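Long-range contacts in phosphatidylserine synthase (PDB 3HSI), which belongs to the phospholipase D superfamily and carries two PLD-type regions in a single chain: residues Asp109-Arg115 against Leu204-Arg209; Ile263-Leu268 against Thr286-Ile291. Where two conformers were deposited one is given. Residue numbers count along the deposited sequence, not the author numbering.

Contact 1. Residues Asp109-Arg115 against Leu204-Arg209; sequences DWYCEQR and LDVTNR
At one border of the mixed sheet that holds strands 84-90 and 127-130, helix 107-118, the connection of a beta-alpha-beta unit between these parallel strands, meets the loop that leaves strand 202-203. Residues 109-115 are regular helix; 204-209 are irregular, with an inverse gamma turn centred on Asn208 (phi/psi -89/86°). The backbones come closest at Cys112 and Asp205, whose CA atoms lie 4.2 Å apart. Cys112 (chi1 m) puts SG into the curl of the loop, 3.6 Å from Leu204 O, 3.4 Å from Val206 O and 3.4 Å from Arg209 NH1, which folds back with chi1 m, chi2 t and chi3 m. Towards the start of the helix segment, Arg209 NH2 forms a salt bridge with Asp109 OD1 (3.2 Å), its hydrogen bond weak. At the other end, Arg115, extended with chi1 to chi3 all t, brings NH1 to 3.1 Å from Asp205 OD1, again a salt bridge with a weak hydrogen bond, though the position of NH1 is less certain; its NE pairs with Asp123. Asp205 (chi1 p) uses OD2 to accept the backbone NH groups of Met126 and Phe127. Beside these polar groups, Tyr111 CD2 (chi1 m) lies 3.9 Å from Leu204 CB, at the ring edge. The same ring stacks with Phe127, and its hydroxyl bonds to Trp60 O. With one Asp-Arg pair running each way, the charges of helix and loop offset each other; since both hydrogen bonds are weak, close packing round Cys112 probably matters as much.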
ATOM      1  N   ASP C 109      -1.317 -10.853 -25.909  1.00 24.16           N
ATOM      2  CA  ASP C 109      -0.918 -11.024 -27.314  1.00 24.08           C
ATOM      3  C   ASP C 109      -1.522 -12.317 -27.857  1.00 23.96           C
ATOM      4  O   ASP C 109      -2.073 -12.336 -28.958  1.00 24.15           O
ATOM      5  CB  ASP C 109       0.603 -11.053 -27.478  1.00 24.08           C
ATOM      6  CG  ASP C 109       1.248  -9.760 -27.101  1.00 25.97           C
ATOM      7  OD1 ASP C 109       0.638  -8.708 -27.361  1.00 30.05           O
ATOM      8  OD2 ASP C 109       2.385  -9.781 -26.569  1.00 28.26           O
ATOM      9  N   TRP C 110      -1.451 -13.379 -27.062  1.00 23.22           N
ATOM     10  CA  TRP C 110      -2.015 -14.675 -27.453  1.00 23.19           C
ATOM     11  C   TRP C 110      -3.570 -14.682 -27.626  1.00 23.30           C
ATOM     12  O   TRP C 110      -4.096 -15.297 -28.563  1.00 23.81           O
ATOM     13  CB  TRP C 110      -1.471 -15.797 -26.526  1.00 22.86           C
ATOM     14  CG  TRP C 110      -2.104 -17.157 -26.709  1.00 22.83           C
ATOM     15  CD1 TRP C 110      -1.922 -18.017 -27.760  1.00 24.49           C
ATOM     16  CD2 TRP C 110      -3.016 -17.810 -25.813  1.00 23.91           C
ATOM     17  NE1 TRP C 110      -2.671 -19.167 -27.575  1.00 24.24           N
ATOM     18  CE2 TRP C 110      -3.360 -19.058 -26.396  1.00 24.75           C
ATOM     19  CE3 TRP C 110      -3.580 -17.465 -24.569  1.00 24.24           C
ATOM     20  CZ2 TRP C 110      -4.232 -19.958 -25.777  1.00 24.98           C
ATOM     21  CZ3 TRP C 110      -4.434 -18.372 -23.950  1.00 24.21           C
ATOM     22  CH2 TRP C 110      -4.760 -19.600 -24.562  1.00 25.08           C
ATOM     23  N   TYR C 111      -4.299 -14.000 -26.753  1.00 23.46           N
ATOM     24  CA  TYR C 111      -5.744 -13.913 -26.911  1.00 23.57           C
ATOM     25  C   TYR C 111      -6.089 -13.295 -28.269  1.00 24.41           C
ATOM     26  O   TYR C 111      -6.973 -13.801 -28.949  1.00 23.91           O
ATOM     27  CB  TYR C 111      -6.422 -13.119 -25.787  1.00 23.03           C
ATOM     28  CG  TYR C 111      -6.092 -13.503 -24.351  1.00 21.99           C
ATOM     29  CD1 TYR C 111      -5.984 -14.844 -23.952  1.00 20.47           C
ATOM     30  CD2 TYR C 111      -5.913 -12.496 -23.364  1.00 20.05           C
ATOM     31  CE1 TYR C 111      -5.678 -15.188 -22.629  1.00 19.74           C
ATOM     32  CE2 TYR C 111      -5.618 -12.832 -22.040  1.00 18.61           C
ATOM     33  CZ  TYR C 111      -5.500 -14.179 -21.681  1.00 21.41           C
ATOM     34  OH  TYR C 111      -5.206 -14.517 -20.376  1.00 21.05           O
ATOM     35  N   CYS C 112      -5.368 -12.232 -28.671  1.00 25.84           N
ATOM     36  CA  CYS C 112      -5.554 -11.592 -30.001  1.00 26.86           C
ATOM     37  C   CYS C 112      -5.230 -12.507 -31.149  1.00 26.30           C
ATOM     38  O   CYS C 112      -5.969 -12.563 -32.132  1.00 25.98           O
ATOM     39  CB  CYS C 112      -4.635 -10.420 -30.177  1.00 27.61           C
ATOM     40  SG  CYS C 112      -4.950  -9.126 -29.074  1.00 36.24           S
ATOM     41  N   GLU C 113      -4.089 -13.178 -31.039  1.00 25.54           N
ATOM     42  CA  GLU C 113      -3.680 -14.141 -32.012  1.00 26.11           C
ATOM     43  C   GLU C 113      -4.798 -15.181 -32.230  1.00 26.11           C
ATOM     44  O   GLU C 113      -5.236 -15.393 -33.359  1.00 26.72           O
ATOM     45  CB  GLU C 113      -2.372 -14.794 -31.572  1.00 26.26           C
ATOM     46  CG  GLU C 113      -1.997 -16.017 -32.401  1.00 29.55           C
ATOM     47  CD  GLU C 113      -0.946 -16.902 -31.737  1.00 35.61           C
ATOM     48  OE1 GLU C 113      -1.014 -18.133 -31.922  1.00 36.28           O
ATOM     49  OE2 GLU C 113      -0.055 -16.377 -31.024  1.00 38.74           O
ATOM     50  N   GLN C 114      -5.262 -15.810 -31.152  1.00 26.10           N
ATOM     51  CA  GLN C 114      -6.364 -16.781 -31.225  1.00 26.55           C
ATOM     52  C   GLN C 114      -7.642 -16.232 -31.872  1.00 25.97           C
ATOM     53  O   GLN C 114      -8.206 -16.855 -32.738  1.00 25.71           O
ATOM     54  CB  GLN C 114      -6.675 -17.373 -29.830  1.00 26.79           C
ATOM     55  CG  GLN C 114      -5.522 -18.197 -29.250  1.00 28.01           C
ATOM     56  CD  GLN C 114      -4.886 -19.118 -30.291  1.00 28.81           C
ATOM     57  OE1 GLN C 114      -5.485 -20.089 -30.714  1.00 31.87           O
ATOM     58  NE2 GLN C 114      -3.673 -18.810 -30.693  1.00 29.72           N
ATOM     59  N   ARG C 115      -8.093 -15.072 -31.429  1.00 26.59           N
ATOM     60  CA  ARG C 115      -9.262 -14.419 -32.012  1.00 27.56           C
ATOM     61  C   ARG C 115      -9.122 -14.159 -33.534  1.00 27.74           C
ATOM     62  O   ARG C 115     -10.057 -14.431 -34.310  1.00 27.61           O
ATOM     63  CB  ARG C 115      -9.542 -13.130 -31.245  1.00 27.81           C
ATOM     64  CG  ARG C 115     -10.652 -12.316 -31.831  1.00 29.28           C
ATOM     65  CD  ARG C 115     -10.978 -11.141 -30.950  1.00 31.95           C
ATOM     66  NE  ARG C 115     -12.117 -10.441 -31.520  1.00 35.33           N
ATOM     67  CZ  ARG C 115     -12.749  -9.448 -30.927  1.00 38.58           C
ATOM     68  NH1 ARG C 115     -12.335  -9.037 -29.737  1.00 41.51           N
ATOM     69  NH2 ARG C 115     -13.790  -8.866 -31.518  1.00 38.97           N
ATOM     70  N   LEU C 204      -8.895  -7.598 -23.774  1.00 24.38           N
ATOM     71  CA  LEU C 204      -7.501  -7.917 -23.980  1.00 25.22           C
ATOM     72  C   LEU C 204      -7.257  -8.636 -25.300  1.00 26.26           C
ATOM     73  O   LEU C 204      -6.101  -8.817 -25.694  1.00 26.76           O
ATOM     74  CB  LEU C 204      -6.988  -8.772 -22.827  1.00 25.30           C
ATOM     75  CG  LEU C 204      -6.856  -8.040 -21.492  1.00 26.27           C
ATOM     76  CD1 LEU C 204      -6.729  -9.053 -20.402  1.00 26.12           C
ATOM     77  CD2 LEU C 204      -5.706  -7.023 -21.457  1.00 25.05           C
ATOM     78  N   ASP C 205      -8.329  -9.040 -25.982  1.00 25.75           N
ATOM     79  CA  ASP C 205      -8.184  -9.766 -27.221  1.00 27.12           C
ATOM     80  C   ASP C 205      -8.293  -8.856 -28.454  1.00 27.48           C
ATOM     81  O   ASP C 205      -8.709  -9.302 -29.499  1.00 27.02           O
ATOM     82  CB  ASP C 205      -9.185 -10.936 -27.296  1.00 26.87           C
ATOM     83  CG  ASP C 205     -10.637 -10.497 -27.060  1.00 28.74           C
ATOM     84  OD1 ASP C 205     -10.924  -9.272 -27.031  1.00 30.27           O
ATOM     85  OD2 ASP C 205     -11.502 -11.396 -26.930  1.00 30.26           O
ATOM     86  N   VAL C 206      -7.943  -7.586 -28.303  1.00 28.03           N
ATOM     87  CA  VAL C 206      -7.792  -6.685 -29.441  1.00 28.79           C
ATOM     88  C   VAL C 206      -6.423  -6.042 -29.411  1.00 28.82           C
ATOM     89  O   VAL C 206      -5.812  -5.917 -28.348  1.00 27.77           O
ATOM     90  CB  VAL C 206      -8.863  -5.523 -29.486  1.00 29.14           C
ATOM     91  CG1 VAL C 206     -10.268  -6.059 -29.708  1.00 30.02           C
ATOM     92  CG2 VAL C 206      -8.797  -4.638 -28.240  1.00 28.58           C
ATOM     93  N   THR C 207      -5.987  -5.562 -30.576  1.00 30.01           N
ATOM     94  CA  THR C 207      -4.643  -5.012 -30.749  1.00 31.24           C
ATOM     95  C   THR C 207      -4.518  -3.637 -30.111  1.00 32.46           C
ATOM     96  O   THR C 207      -3.471  -3.287 -29.562  1.00 33.19           O
ATOM     97  CB  THR C 207      -4.235  -4.939 -32.253  1.00 31.33           C
ATOM     98  OG1 THR C 207      -5.231  -4.216 -32.987  1.00 30.37           O
ATOM     99  CG2 THR C 207      -4.123  -6.322 -32.855  1.00 30.74           C
ATOM    100  N   ASN C 208      -5.601  -2.881 -30.207  0.50 32.83           N
ATOM    101  CA  ASN C 208      -5.662  -1.555 -29.655  0.50 33.51           C
ATOM    102  C   ASN C 208      -6.135  -1.640 -28.211  0.50 33.76           C
ATOM    103  O   ASN C 208      -7.336  -1.563 -27.924  0.50 33.83           O
ATOM    104  CB  ASN C 208      -6.564  -0.650 -30.514  0.50 33.53           C
ATOM    105  CG  ASN C 208      -7.885  -1.315 -30.896  0.50 33.63           C
ATOM    106  OD1 ASN C 208      -7.927  -2.489 -31.270  0.50 32.44           O
ATOM    107  ND2 ASN C 208      -8.971  -0.550 -30.815  0.50 33.95           N
ATOM    108  N   ARG C 209      -5.184  -1.853 -27.308  1.00 33.94           N
ATOM    109  CA  ARG C 209      -5.478  -1.775 -25.873  1.00 34.31           C
ATOM    110  C   ARG C 209      -4.875  -0.490 -25.365  1.00 34.33           C
ATOM    111  O   ARG C 209      -3.745  -0.169 -25.719  1.00 34.53           O
ATOM    112  CB  ARG C 209      -4.820  -2.907 -25.099  1.00 34.05           C
ATOM    113  CG  ARG C 209      -5.206  -4.266 -25.531  1.00 33.42           C
ATOM    114  CD  ARG C 209      -4.591  -5.248 -24.595  1.00 33.50           C
ATOM    115  NE  ARG C 209      -3.209  -5.583 -24.930  1.00 34.13           N
ATOM    116  CZ  ARG C 209      -2.874  -6.403 -25.926  1.00 35.35           C
ATOM    117  NH1 ARG C 209      -3.823  -6.925 -26.701  1.00 33.93           N
ATOM    118  NH2 ARG C 209      -1.598  -6.700 -26.156  1.00 35.52           N
TER

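Contact 2. Residues Ile263-Leu268 against Thr286-Ile291; sequences IEDLFL and TLQHKI
Two helical segments run nearly parallel, their axes 11° apart in direction and 9.8 Å apart at closest approach; Glu264 faces Leu287 (CA to CA 6.8 Å) and Phe267 faces Lys290 (CA to CA 6.4 Å). One bump is Phe267 (chi1 -85°), whose ring fills the hollow made by Leu287, Lys290 and Ile291. Leu287 CD2 sits over one face, 4.0 Å from the ring centroid, in a CH-pi contact, while Phe267 CE1 touches Ile291 CD1 at 3.6 Å. Both helices lie against one side of the mixed sheet that holds strands 273-277 and 300-306 in the PLD-like region, with strand 273-277 connecting them in sequence; Phe267 and Ile291 rest on its Leu274 and Ile276. The other bump is Lys290, whose shaft enters the notch between Glu264 and Leu268: CE is 3.8 Å from Glu264 CB and 3.8 Å from Leu268 CG. Its tail bends (chi4 p), so NZ donates to Thr286 OG1 at 2.8 Å. Glu264 OE1 forms a salt bridge with Arg216 of the second subunit, and OE2 accepts a hydrogen bond from Trp387 NE1 of the same chain.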
ATOM      1  N   ILE C 263     -14.538 -13.696   7.680  1.00 21.34           N
ATOM      2  CA  ILE C 263     -13.425 -14.536   8.137  1.00 21.85           C
ATOM      3  C   ILE C 263     -13.011 -14.258   9.609  1.00 22.12           C
ATOM      4  O   ILE C 263     -12.893 -15.193  10.442  1.00 20.47           O
ATOM      5  CB  ILE C 263     -12.230 -14.428   7.141  1.00 22.39           C
ATOM      6  CG1 ILE C 263     -12.705 -14.895   5.748  1.00 21.40           C
ATOM      7  CG2 ILE C 263     -11.003 -15.204   7.661  1.00 23.44           C
ATOM      8  CD1 ILE C 263     -11.813 -14.446   4.529  1.00 19.05           C
ATOM      9  N   GLU C 264     -12.821 -12.981   9.941  1.00 21.92           N
ATOM     10  CA  GLU C 264     -12.462 -12.609  11.307  1.00 22.93           C
ATOM     11  C   GLU C 264     -13.516 -13.131  12.275  1.00 23.12           C
ATOM     12  O   GLU C 264     -13.185 -13.679  13.317  1.00 23.61           O
ATOM     13  CB  GLU C 264     -12.292 -11.081  11.454  1.00 22.72           C
ATOM     14  CG  GLU C 264     -11.171 -10.527  10.548  1.00 26.64           C
ATOM     15  CD  GLU C 264     -10.998  -9.012  10.618  1.00 31.09           C
ATOM     16  OE1 GLU C 264     -11.543  -8.404  11.556  1.00 33.57           O
ATOM     17  OE2 GLU C 264     -10.307  -8.424   9.739  1.00 32.76           O
ATOM     18  N   ASP C 265     -14.782 -12.987  11.913  1.00 23.13           N
ATOM     19  CA  ASP C 265     -15.858 -13.449  12.772  1.00 24.30           C
ATOM     20  C   ASP C 265     -15.973 -14.983  12.845  1.00 23.06           C
ATOM     21  O   ASP C 265     -16.371 -15.525  13.874  1.00 22.79           O
ATOM     22  CB  ASP C 265     -17.200 -12.806  12.361  1.00 25.02           C
ATOM     23  CG  ASP C 265     -17.240 -11.288  12.656  1.00 31.08           C
ATOM     24  OD1 ASP C 265     -16.382 -10.792  13.447  1.00 37.13           O
ATOM     25  OD2 ASP C 265     -18.120 -10.582  12.111  1.00 32.54           O
ATOM     26  N   LEU C 266     -15.648 -15.662  11.755  1.00 21.92           N
ATOM     27  CA  LEU C 266     -15.598 -17.118  11.747  1.00 21.55           C
ATOM     28  C   LEU C 266     -14.561 -17.602  12.778  1.00 21.36           C
ATOM     29  O   LEU C 266     -14.854 -18.461  13.593  1.00 22.00           O
ATOM     30  CB  LEU C 266     -15.334 -17.661  10.336  1.00 20.12           C
ATOM     31  CG  LEU C 266     -16.479 -17.677   9.292  1.00 20.30           C
ATOM     32  CD1 LEU C 266     -15.954 -18.073   7.896  1.00 18.24           C
ATOM     33  CD2 LEU C 266     -17.572 -18.676   9.685  1.00 17.30           C
ATOM     34  N   PHE C 267     -13.384 -16.991  12.790  1.00 22.61           N
ATOM     35  CA  PHE C 267     -12.296 -17.341  13.719  1.00 22.71           C
ATOM     36  C   PHE C 267     -12.686 -17.053  15.165  1.00 24.16           C
ATOM     37  O   PHE C 267     -12.307 -17.791  16.072  1.00 24.20           O
ATOM     38  CB  PHE C 267     -11.042 -16.525  13.423  1.00 22.49           C
ATOM     39  CG  PHE C 267     -10.154 -17.090  12.341  1.00 23.33           C
ATOM     40  CD1 PHE C 267      -8.775 -17.188  12.542  1.00 22.91           C
ATOM     41  CD2 PHE C 267     -10.668 -17.470  11.114  1.00 22.43           C
ATOM     42  CE1 PHE C 267      -7.948 -17.684  11.539  1.00 23.95           C
ATOM     43  CE2 PHE C 267      -9.838 -17.963  10.101  1.00 22.01           C
ATOM     44  CZ  PHE C 267      -8.482 -18.066  10.318  1.00 22.53           C
ATOM     45  N   LEU C 268     -13.415 -15.965  15.396  1.00 24.27           N
ATOM     46  CA  LEU C 268     -13.856 -15.664  16.757  1.00 25.12           C
ATOM     47  C   LEU C 268     -14.935 -16.585  17.243  1.00 25.46           C
ATOM     48  O   LEU C 268     -15.117 -16.702  18.436  1.00 26.82           O
ATOM     49  CB  LEU C 268     -14.392 -14.244  16.859  1.00 25.51           C
ATOM     50  CG  LEU C 268     -13.353 -13.145  16.806  1.00 25.62           C
ATOM     51  CD1 LEU C 268     -14.059 -11.864  16.500  1.00 25.98           C
ATOM     52  CD2 LEU C 268     -12.626 -13.091  18.129  1.00 26.63           C
ATOM     53  N   THR C 286      -4.129  -9.677  12.475  1.00 24.04           N
ATOM     54  CA  THR C 286      -5.447  -9.859  13.091  1.00 24.39           C
ATOM     55  C   THR C 286      -5.808 -11.352  13.189  1.00 24.14           C
ATOM     56  O   THR C 286      -6.438 -11.749  14.142  1.00 24.37           O
ATOM     57  CB  THR C 286      -6.603  -9.067  12.358  1.00 25.54           C
ATOM     58  OG1 THR C 286      -7.849  -9.274  13.052  1.00 26.55           O
ATOM     59  CG2 THR C 286      -6.792  -9.533  10.882  1.00 23.79           C
ATOM     60  N   LEU C 287      -5.405 -12.163  12.213  1.00 22.99           N
ATOM     61  CA  LEU C 287      -5.757 -13.580  12.235  1.00 22.53           C
ATOM     62  C   LEU C 287      -4.818 -14.343  13.155  1.00 23.48           C
ATOM     63  O   LEU C 287      -5.212 -15.341  13.786  1.00 23.45           O
ATOM     64  CB  LEU C 287      -5.761 -14.182  10.820  1.00 21.18           C
ATOM     65  CG  LEU C 287      -6.966 -13.815   9.937  1.00 20.09           C
ATOM     66  CD1 LEU C 287      -7.083 -14.785   8.780  1.00 19.88           C
ATOM     67  CD2 LEU C 287      -8.300 -13.759  10.698  1.00 17.38           C
ATOM     68  N   GLN C 288      -3.589 -13.844  13.278  1.00 23.96           N
ATOM     69  CA  GLN C 288      -2.627 -14.464  14.162  1.00 24.33           C
ATOM     70  C   GLN C 288      -3.090 -14.313  15.620  1.00 24.08           C
ATOM     71  O   GLN C 288      -3.077 -15.280  16.401  1.00 23.49           O
ATOM     72  CB  GLN C 288      -1.249 -13.841  13.970  1.00 25.10           C
ATOM     73  CG  GLN C 288      -0.548 -14.134  12.625  1.00 26.83           C
ATOM     74  CD  GLN C 288       0.787 -13.373  12.537  1.00 34.12           C
ATOM     75  OE1 GLN C 288       1.596 -13.411  13.479  1.00 36.20           O
ATOM     76  NE2 GLN C 288       1.002 -12.655  11.433  1.00 33.83           N
ATOM     77  N   HIS C 289      -3.516 -13.105  15.970  1.00 23.70           N
ATOM     78  CA  HIS C 289      -4.083 -12.846  17.276  1.00 24.12           C
ATOM     79  C   HIS C 289      -5.295 -13.748  17.551  1.00 23.45           C
ATOM     80  O   HIS C 289      -5.456 -14.265  18.647  1.00 23.33           O
ATOM     81  CB  HIS C 289      -4.512 -11.387  17.372  1.00 25.34           C
ATOM     82  CG  HIS C 289      -3.403 -10.392  17.147  1.00 30.81           C
ATOM     83  ND1 HIS C 289      -2.125 -10.552  17.655  1.00 35.42           N
ATOM     84  CD2 HIS C 289      -3.401  -9.191  16.507  1.00 33.55           C
ATOM     85  CE1 HIS C 289      -1.387  -9.495  17.335  1.00 35.50           C
ATOM     86  NE2 HIS C 289      -2.136  -8.659  16.634  1.00 35.56           N
ATOM     87  N   LYS C 290      -6.164 -13.938  16.565  1.00 22.06           N
ATOM     88  CA  LYS C 290      -7.359 -14.740  16.827  1.00 21.74           C
ATOM     89  C   LYS C 290      -7.047 -16.223  17.033  1.00 20.76           C
ATOM     90  O   LYS C 290      -7.705 -16.896  17.817  1.00 20.79           O
ATOM     91  CB  LYS C 290      -8.433 -14.493  15.757  1.00 21.37           C
ATOM     92  CG  LYS C 290      -9.128 -13.142  15.946  1.00 20.43           C
ATOM     93  CD  LYS C 290      -9.819 -12.713  14.654  1.00 22.06           C
ATOM     94  CE  LYS C 290     -10.578 -11.426  14.852  1.00 21.68           C
ATOM     95  NZ  LYS C 290      -9.599 -10.306  15.028  1.00 23.34           N
ATOM     96  N   ILE C 291      -6.033 -16.720  16.332  0.50 21.03           N
ATOM     97  CA  ILE C 291      -5.508 -18.075  16.562  0.50 21.10           C
ATOM     98  C   ILE C 291      -4.982 -18.223  17.982  0.50 20.97           C
ATOM     99  O   ILE C 291      -5.256 -19.218  18.661  0.50 20.96           O
ATOM    100  CB  ILE C 291      -4.344 -18.409  15.607  0.50 20.91           C
ATOM    101  CG1 ILE C 291      -4.839 -18.467  14.166  0.50 21.70           C
ATOM    102  CG2 ILE C 291      -3.691 -19.736  16.012  0.50 20.49           C
ATOM    103  CD1 ILE C 291      -5.998 -19.384  14.000  0.50 19.71           C
TER

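Overall arrangement
The two contacts lie on opposite sides of the chain's centre, their own centres 43 Å apart and their nearest atoms about 26 Å apart. Both segments of contact 1 precede those of contact 2 in sequence, and each contact belongs to a different mixed sheet. Each nevertheless involves a helix that crosses over between parallel neighbouring strands of its own sheet; in contact 2 this is helix 285-296, between strands 273-277 and 300-306. This agrees with a two-lobed chain of the phospholipase D superfamily. Contact 2 borders the second subunit, whereas no other chain of the assembly touches contact 1.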